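Local coordinates for protein putative thioesterase yhdA (Lactococcus lactis subsp. lactis, PDB 3GEK) that is a putative thioesterase of the PaaI family, with a hot-dog fold, that probably hydrolyses acyl-CoA thioesters such as 1,4-dihydroxy-2-naphthoyl-CoA, at residues L99-N102 with H107-E110; F39-Q44 with K87-F92. The protein carries 7 engineered substitutions. One frame throughout, in Å; residues are numbered along the deposited sequence.

Interaction 1: L99-N102 with H107-E110; sequences LLKN and HVWE
Leu-99 lays its CD1 methyl over one face of the Trp-109 indole, a CH-pi contact 3.8 Å from the centroid of the five-membered ring and 16° off its normal. With CG anti to the backbone N (chi1 -175°), Leu-99 CD1 also lies 3.7 Å from His-107 CB. His-107 NE2 donates to Asn-102 OD1 over 2.9 Å, but the bond is bent, the donor standing above the amide plane; ND1 of His-107 and NE1 of Trp-109 both bond to Ser-64 OG on helix 49-68. A smaller alanine at Trp-109 would probably leave Leu-99 CD1 without its aromatic floor and Ser-64 without one of its two ring partners. Val-108 O receives Leu-100 N at 2.7 Å and, weakly, Lys-101 N at 3.4 Å, while Val-108 N returns a bond to Lys-101 O at 3.1 Å. Leu-100 CD1 packs 3.7 Å from Glu-110 CB; Glu-110 OE2 forms a salt bridge with Lys-112 of its own chain, OE1 a hydrogen bond with Gln-123 and a salt bridge with Lys-112, both of the second subunit. Leu-100 and Lys-101 both face Val-108, a classic beta bulge in an antiparallel hairpin of the hot-dog sheet, its Trp-109 side against the central helix.

Interaction 2: F39-Q44 with K87-F92; sequences FHAQPQ and KKCEGF. Engineered in segment 39-44: Gln-44 (natural residue His).
A small van der Waals contact between two loops joins the loop after strand 28-35, which leads to helix 49-68, to the connection between strands 73-83 and 92-102. It rests on one sulfur: Cys-89 SG stands over the face of the peptide that links His-40 to Ala-41, 3.5 Å from His-40 C and equally far from Ala-41 N. Ala-41 CB lies 3.8 Å from Cys-89 SG and His-40 CB 3.7 Å from it. With SG anti to the backbone N (chi1 -161°), the thiol of Cys-89 is turned to the other loop; the residue is the centre of an inverse gamma turn, with Glu-90 N bonded to Lys-88 O at 2.8 Å. In this hot-dog fold both loops lie toward the N-terminal end of the helix, and backbone bonds from His-40 to Asn-48 and from Cys-89 to Gly-45 tie each of them to the chain just before it. Away from the sulfur, the imidazole of His-40 lies under Phe-39, whose CD2 stands 3.8 Å above the ring plane, over its centre. On the other loop Lys-87 NZ donates to Glu-90 O at 2.9 Å and also forms a salt bridge with Glu-116.

Overall arrangement
The two contacts lie on opposite sides of the chain's centre, their own centres 28 Å apart and their nearest atoms about 17 Å apart. Interaction 1, centred 11 Å from the chain's centre, joins neighbouring strands, buries 463 Å² and combines backbone bonds with aromatic packing; half of its touching residues are buried. Interaction 2, centred 18 Å out with one of three touching residues buried, is the more peripheral of two partly buried contacts: it brings together loops distant in sequence, covers 107 Å² and relies on a lone sulfur. Strand 92-102 relates them, since segment 87-92 leads into it and segment 99-102 ends it. Interaction 1 also meets the second subunit, residues 39-44 the third.

Interaction 1: L99-N102 with H107-E110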
loop_
_atom_site.group_PDB
_atom_site.type_symbol
_atom_site.label_atom_id
_atom_site.label_comp_id
_atom_site.label_asym_id
_atom_site.label_seq_id
_atom_site.Cartn_x
_atom_site.Cartn_y
_atom_site.Cartn_z
ATOM N N LEU A 99 -12.772 11.110 -3.797
ATOM C CA LEU A 99 -11.525 11.657 -4.304
ATOM C C LEU A 99 -10.799 12.431 -3.199
ATOM O O LEU A 99 -11.250 13.488 -2.768
ATOM C CB LEU A 99 -11.772 12.527 -5.539
ATOM C CG LEU A 99 -10.560 13.104 -6.275
ATOM C CD1 LEU A 99 -9.739 12.006 -6.933
ATOM C CD2 LEU A 99 -11.025 14.120 -7.309
ATOM N N LEU A 100 -9.682 11.880 -2.736
ATOM C CA LEU A 100 -8.921 12.480 -1.648
ATOM C C LEU A 100 -7.992 13.561 -2.160
ATOM O O LEU A 100 -7.640 14.482 -1.422
ATOM C CB LEU A 100 -8.103 11.424 -0.912
ATOM C CG LEU A 100 -8.813 10.237 -0.262
ATOM C CD1 LEU A 100 -7.757 9.262 0.241
ATOM C CD2 LEU A 100 -9.748 10.678 0.867
ATOM N N LYS A 101 -7.578 13.434 -3.418
ATOM C CA LYS A 101 -6.716 14.423 -4.035
ATOM C C LYS A 101 -7.017 14.594 -5.518
ATOM O O LYS A 101 -6.968 13.637 -6.298
ATOM C CB LYS A 101 -5.237 14.085 -3.826
ATOM C CG LYS A 101 -4.299 15.197 -4.290
ATOM C CD LYS A 101 -2.859 14.737 -4.329
ATOM C CE LYS A 101 -1.948 15.887 -4.753
ATOM N NZ LYS A 101 -0.519 15.462 -4.744
ATOM N N ASN A 102 -7.328 15.831 -5.885
ATOM C CA ASN A 102 -7.508 16.213 -7.269
ATOM C C ASN A 102 -6.273 16.982 -7.719
ATOM O O ASN A 102 -6.293 18.211 -7.845
ATOM C CB ASN A 102 -8.777 17.052 -7.420
ATOM C CG ASN A 102 -9.136 17.326 -8.870
ATOM O OD1 ASN A 102 -8.477 16.849 -9.795
ATOM N ND2 ASN A 102 -10.190 18.106 -9.072
ATOM N N HIS A 107 -4.792 11.526 -9.550
ATOM C CA HIS A 107 -5.997 11.438 -8.722
ATOM C C HIS A 107 -5.789 10.347 -7.685
ATOM O O HIS A 107 -5.303 9.267 -8.017
ATOM C CB HIS A 107 -7.249 11.115 -9.547
ATOM C CG HIS A 107 -7.838 12.293 -10.263
ATOM N ND1 HIS A 107 -8.777 12.156 -11.261
ATOM C CD2 HIS A 107 -7.615 13.624 -10.137
ATOM C CE1 HIS A 107 -9.115 13.350 -11.714
ATOM N NE2 HIS A 107 -8.421 14.259 -11.051
ATOM N N VAL A 108 -6.146 10.628 -6.435
ATOM C CA VAL A 108 -6.088 9.611 -5.382
ATOM C C VAL A 108 -7.495 9.341 -4.875
ATOM O O VAL A 108 -8.135 10.227 -4.294
ATOM C CB VAL A 108 -5.163 10.018 -4.210
ATOM C CG1 VAL A 108 -5.020 8.877 -3.217
ATOM C CG2 VAL A 108 -3.790 10.454 -4.722
ATOM N N TRP A 109 -7.978 8.125 -5.119
ATOM C CA TRP A 109 -9.332 7.717 -4.720
ATOM C C TRP A 109 -9.311 6.819 -3.500
ATOM O O TRP A 109 -8.499 5.891 -3.413
ATOM C CB TRP A 109 -10.034 6.962 -5.852
ATOM C CG TRP A 109 -10.445 7.811 -6.999
ATOM C CD1 TRP A 109 -9.759 8.006 -8.162
ATOM C CD2 TRP A 109 -11.651 8.581 -7.109
ATOM N NE1 TRP A 109 -10.464 8.848 -8.992
ATOM C CE2 TRP A 109 -11.626 9.217 -8.368
ATOM C CE3 TRP A 109 -12.751 8.789 -6.266
ATOM C CZ2 TRP A 109 -12.656 10.060 -8.804
ATOM C CZ3 TRP A 109 -13.779 9.623 -6.703
ATOM C CH2 TRP A 109 -13.722 10.245 -7.963
ATOM N N GLU A 110 -10.212 7.095 -2.564
ATOM C CA GLU A 110 -10.470 6.206 -1.445
ATOM C C GLU A 110 -11.758 5.444 -1.752
ATOM O O GLU A 110 -12.832 6.046 -1.884
ATOM C CB GLU A 110 -10.613 7.016 -0.162
ATOM C CG GLU A 110 -11.055 6.238 1.067
ATOM C CD GLU A 110 -11.525 7.170 2.169
ATOM O OE1 GLU A 110 -10.665 7.801 2.828
ATOM O OE2 GLU A 110 -12.759 7.283 2.366
#

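Interaction 2: F39-Q44 with K87-F92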
loop_
_atom_site.group_PDB
_atom_site.type_symbol
_atom_site.label_atom_id
_atom_site.label_comp_id
_atom_site.label_asym_id
_atom_site.label_seq_id
_atom_site.Cartn_x
_atom_site.Cartn_y
_atom_site.Cartn_z
ATOM N N PHE A 39 -18.297 -16.289 -12.359
ATOM C CA PHE A 39 -17.184 -15.566 -12.963
ATOM C C PHE A 39 -16.297 -14.940 -11.889
ATOM O O PHE A 39 -15.075 -14.943 -12.014
ATOM C CB PHE A 39 -17.708 -14.486 -13.926
ATOM C CG PHE A 39 -16.625 -13.622 -14.526
ATOM C CD1 PHE A 39 -15.883 -14.066 -15.617
ATOM C CD2 PHE A 39 -16.354 -12.367 -14.004
ATOM C CE1 PHE A 39 -14.882 -13.271 -16.176
ATOM C CE2 PHE A 39 -15.357 -11.564 -14.556
ATOM C CZ PHE A 39 -14.617 -12.020 -15.643
ATOM N N HIS A 40 -16.925 -14.432 -10.830
ATOM C CA HIS A 40 -16.232 -13.688 -9.780
ATOM C C HIS A 40 -15.727 -14.570 -8.627
ATOM O O HIS A 40 -15.118 -14.067 -7.682
ATOM C CB HIS A 40 -17.142 -12.581 -9.221
ATOM C CG HIS A 40 -17.865 -11.792 -10.268
ATOM N ND1 HIS A 40 -17.536 -10.491 -10.576
ATOM C CD2 HIS A 40 -18.910 -12.115 -11.066
ATOM C CE1 HIS A 40 -18.345 -10.046 -11.520
ATOM N NE2 HIS A 40 -19.185 -11.013 -11.839
ATOM N N ALA A 41 -15.967 -15.878 -8.709
ATOM C CA ALA A 41 -15.692 -16.781 -7.592
ATOM C C ALA A 41 -14.230 -17.202 -7.475
ATOM O O ALA A 41 -13.518 -17.304 -8.477
ATOM C CB ALA A 41 -16.594 -18.006 -7.672
ATOM N N GLN A 42 -13.789 -17.423 -6.236
ATOM C CA GLN A 42 -12.527 -18.117 -5.964
ATOM C C GLN A 42 -12.822 -19.544 -5.429
ATOM O O GLN A 42 -13.978 -19.846 -5.093
ATOM C CB GLN A 42 -11.604 -17.275 -5.058
ATOM C CG GLN A 42 -12.192 -16.826 -3.726
ATOM C CD GLN A 42 -12.165 -17.928 -2.688
ATOM O OE1 GLN A 42 -11.097 -18.341 -2.227
ATOM N NE2 GLN A 42 -13.338 -18.421 -2.321
ATOM N N PRO A 43 -11.798 -20.431 -5.374
ATOM C CA PRO A 43 -12.007 -21.872 -5.134
ATOM C C PRO A 43 -12.971 -22.287 -4.010
ATOM O O PRO A 43 -13.584 -23.345 -4.104
ATOM C CB PRO A 43 -10.595 -22.378 -4.826
ATOM C CG PRO A 43 -9.719 -21.488 -5.605
ATOM C CD PRO A 43 -10.362 -20.127 -5.544
ATOM N N GLN A 44 -13.101 -21.465 -2.970
ATOM C CA GLN A 44 -13.933 -21.804 -1.807
ATOM C C GLN A 44 -15.344 -21.187 -1.847
ATOM O O GLN A 44 -16.094 -21.279 -0.870
ATOM C CB GLN A 44 -13.216 -21.423 -0.504
ATOM C CG GLN A 44 -12.016 -22.313 -0.155
ATOM C CD GLN A 44 -10.764 -21.977 -0.958
ATOM O OE1 GLN A 44 -10.420 -20.809 -1.140
ATOM N NE2 GLN A 44 -10.074 -23.006 -1.436
ATOM N N LYS A 87 -16.855 -12.253 1.394
ATOM C CA LYS A 87 -18.125 -12.118 0.701
ATOM C C LYS A 87 -18.402 -13.397 -0.080
ATOM O O LYS A 87 -17.630 -13.771 -0.966
ATOM C CB LYS A 87 -18.092 -10.892 -0.227
ATOM C CG LYS A 87 -19.245 -10.773 -1.238
ATOM C CD LYS A 87 -20.616 -10.706 -0.585
ATOM C CE LYS A 87 -21.696 -10.460 -1.630
ATOM N NZ LYS A 87 -23.035 -10.947 -1.184
ATOM N N LYS A 88 -19.488 -14.077 0.273
ATOM C CA LYS A 88 -19.962 -15.216 -0.504
ATOM C C LYS A 88 -20.312 -14.723 -1.903
ATOM O O LYS A 88 -20.959 -13.681 -2.061
ATOM C CB LYS A 88 -21.178 -15.863 0.159
ATOM C CG LYS A 88 -21.456 -17.275 -0.323
ATOM C CD LYS A 88 -22.599 -17.918 0.440
ATOM C CE LYS A 88 -22.672 -19.416 0.169
ATOM N NZ LYS A 88 -23.305 -19.746 -1.142
ATOM N N CYS A 89 -19.876 -15.463 -2.917
ATOM C CA CYS A 89 -19.997 -15.009 -4.299
ATOM C C CYS A 89 -21.425 -15.166 -4.830
ATOM O O CYS A 89 -21.725 -16.096 -5.575
ATOM C CB CYS A 89 -18.990 -15.742 -5.186
ATOM S SG CYS A 89 -18.661 -14.918 -6.747
ATOM N N GLU A 90 -22.294 -14.241 -4.419
ATOM C CA GLU A 90 -23.697 -14.187 -4.838
ATOM C C GLU A 90 -24.252 -12.782 -4.581
ATOM O O GLU A 90 -23.707 -12.035 -3.769
ATOM C CB GLU A 90 -24.537 -15.228 -4.082
ATOM C CG GLU A 90 -24.534 -15.042 -2.561
ATOM C CD GLU A 90 -25.307 -16.113 -1.806
ATOM O OE1 GLU A 90 -25.942 -16.999 -2.438
ATOM O OE2 GLU A 90 -25.272 -16.063 -0.556
ATOM N N GLY A 91 -25.342 -12.435 -5.260
ATOM C CA GLY A 91 -25.934 -11.106 -5.130
ATOM C C GLY A 91 -25.057 -10.044 -5.773
ATOM O O GLY A 91 -24.681 -10.167 -6.936
ATOM N N PHE A 92 -24.716 -9.012 -5.005
ATOM C CA PHE A 92 -23.910 -7.894 -5.510
ATOM C C PHE A 92 -23.119 -7.196 -4.409
ATOM O O PHE A 92 -23.434 -7.329 -3.222
ATOM C CB PHE A 92 -24.800 -6.867 -6.229
ATOM C CG PHE A 92 -25.733 -6.119 -5.310
ATOM C CD1 PHE A 92 -26.992 -6.634 -5.002
ATOM C CD2 PHE A 92 -25.351 -4.905 -4.750
ATOM C CE1 PHE A 92 -27.853 -5.951 -4.149
ATOM C CE2 PHE A 92 -26.209 -4.214 -3.891
ATOM C CZ PHE A 92 -27.461 -4.734 -3.596
#